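Local coordinates for protein 4-hydroxy-3-methylbut-2-enyl diphosphate reductase (Aquifex aeolicus, PDB 3DNF) that reduces (E)-4-hydroxy-3-methylbut-2-enyl diphosphate to isopentenyl and dimethylallyl diphosphate with an iron-sulfur cluster, the last step of the non-mevalonate isoprenoid pathway, at residues 24-27 / 33-36. Sequence-based numbering, arbitrary orientation.
Sequences EESL and KVYT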
loop_
_atom_site.group_PDB
_atom_site.type_symbol
_atom_site.label_atom_id
_atom_site.label_comp_id
_atom_site.label_asym_id
_atom_site.label_seq_id
_atom_site.Cartn_x
_atom_site.Cartn_y
_atom_site.Cartn_z
ATOM N N GLU B 24 22.949 -23.369 -23.345
ATOM C CA GLU B 24 24.203 -23.746 -23.991
ATOM C C GLU B 24 24.738 -25.030 -23.362
ATOM O O GLU B 24 25.180 -25.978 -24.090
ATOM C CB GLU B 24 25.187 -22.595 -23.910
ATOM C CG GLU B 24 24.815 -21.382 -24.800
ATOM C CD GLU B 24 25.698 -20.154 -24.474
ATOM O OE1 GLU B 24 26.454 -20.176 -23.466
ATOM O OE2 GLU B 24 25.610 -19.135 -25.193
ATOM N N GLU B 25 24.690 -25.092 -22.038
ATOM C CA GLU B 25 25.252 -26.263 -21.341
ATOM C C GLU B 25 24.474 -27.554 -21.623
ATOM O O GLU B 25 25.076 -28.647 -21.622
ATOM C CB GLU B 25 25.435 -26.016 -19.838
ATOM C CG GLU B 25 26.658 -25.133 -19.505
ATOM C CD GLU B 25 27.863 -25.885 -18.898
ATOM O OE1 GLU B 25 28.132 -27.060 -19.246
ATOM O OE2 GLU B 25 28.572 -25.265 -18.069
ATOM N N SER B 26 23.182 -27.448 -21.881
ATOM C CA SER B 26 22.331 -28.648 -22.157
ATOM C C SER B 26 22.746 -29.419 -23.392
ATOM O O SER B 26 22.437 -30.602 -23.519
ATOM C CB SER B 26 20.842 -28.322 -22.272
ATOM O OG SER B 26 20.526 -27.565 -23.439
ATOM N N LEU B 27 23.472 -28.771 -24.305
ATOM C CA LEU B 27 23.974 -29.456 -25.507
ATOM C C LEU B 27 24.885 -30.637 -25.121
ATOM O O LEU B 27 24.920 -31.593 -25.852
ATOM C CB LEU B 27 24.747 -28.470 -26.372
ATOM C CG LEU B 27 23.828 -27.440 -27.066
ATOM C CD1 LEU B 27 24.799 -26.317 -27.560
ATOM C CD2 LEU B 27 23.147 -28.077 -28.233
ATOM N N LYS B 33 17.403 -33.546 -30.002
ATOM C CA LYS B 33 17.520 -32.161 -30.458
ATOM C C LYS B 33 17.168 -31.197 -29.304
ATOM O O LYS B 33 16.210 -31.464 -28.564
ATOM C CB LYS B 33 16.595 -31.940 -31.634
ATOM C CG LYS B 33 16.607 -30.537 -32.223
ATOM C CD LYS B 33 16.131 -30.574 -33.663
ATOM C CE LYS B 33 15.933 -29.164 -34.215
ATOM N NZ LYS B 33 15.757 -29.168 -35.686
ATOM N N VAL B 34 17.936 -30.112 -29.177
ATOM C CA VAL B 34 17.718 -29.098 -28.104
ATOM C C VAL B 34 16.866 -27.909 -28.560
ATOM O O VAL B 34 17.219 -27.175 -29.508
ATOM C CB VAL B 34 19.074 -28.578 -27.502
ATOM C CG1 VAL B 34 18.783 -27.525 -26.395
ATOM C CG2 VAL B 34 19.933 -29.772 -26.965
ATOM N N TYR B 35 15.776 -27.688 -27.810
ATOM C CA TYR B 35 14.861 -26.571 -28.100
ATOM C C TYR B 35 14.727 -25.725 -26.851
ATOM O O TYR B 35 14.755 -26.228 -25.730
ATOM C CB TYR B 35 13.467 -27.079 -28.393
ATOM C CG TYR B 35 13.314 -27.861 -29.659
ATOM C CD1 TYR B 35 12.937 -27.242 -30.822
ATOM C CD2 TYR B 35 13.499 -29.250 -29.654
ATOM C CE1 TYR B 35 12.747 -27.974 -32.007
ATOM C CE2 TYR B 35 13.331 -29.974 -30.803
ATOM C CZ TYR B 35 12.955 -29.353 -31.976
ATOM O OH TYR B 35 12.754 -30.057 -33.138
ATOM N N THR B 36 14.532 -24.421 -27.092
ATOM C CA THR B 36 13.985 -23.535 -26.082
ATOM C C THR B 36 12.509 -23.492 -26.403
ATOM O O THR B 36 12.070 -23.688 -27.557
ATOM C CB THR B 36 14.645 -22.086 -26.116
ATOM O OG1 THR B 36 14.468 -21.469 -27.398
ATOM C CG2 THR B 36 16.150 -22.148 -25.738
#
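Val-34 meets Ser-26 with one methyl and Leu-27 with the other. The apolar part is the pair Leu-27 and Val-34. Methyl CD2 of Leu-27 lies 3.8 Å from CG2 of Val-34, and the same CD2 is 4.2 Å from CB of Val-34. The two side chains cross at about a right angle, and CD2 is the Leu-27 atom that meets Val-34. In Leu-27, CG stands beside the backbone N (chi1 -72°), and the branch brings CD2 nearer to the strand than the base of the side chain. The CA atoms of the two residues are 6.8 Å apart.

This contact joins the C-terminal part of helix 14-26 to the start of strand 34-36 across a short loop. The strand is an inner one of a four-stranded parallel sheet, between strands 55-57 and 68-71. The helix packs on one face of that sheet, in one lobe of the three-lobed open alpha/beta fold. The iron-sulfur cluster and the probable substrate site lie elsewhere. Val-55 extends the apolar patch beside Leu-27 and Val-34, and Ile-70 does so beside Ser-26 and Val-34.

The other touch is polar against apolar. OG of Ser-26 is 3.4 Å from CG1 of Val-34, a van der Waals contact. CG1 is anti to the backbone N of Val-34 (chi1 180°), while CG2 takes the place beside that N; this turns one methyl to Ser-26 and the other to Leu-27. The buried hydroxyl of Ser-26 has its hydrogen-bonding partner in its own helix, the carbonyl O of Ala-23. It can therefore sit against a methyl group without a polar partner from the strand. No hydrogen bond links segments 24-27 and 33-36. Within the first, N of Leu-27 bonds to O of Glu-24 at 3.3 Å.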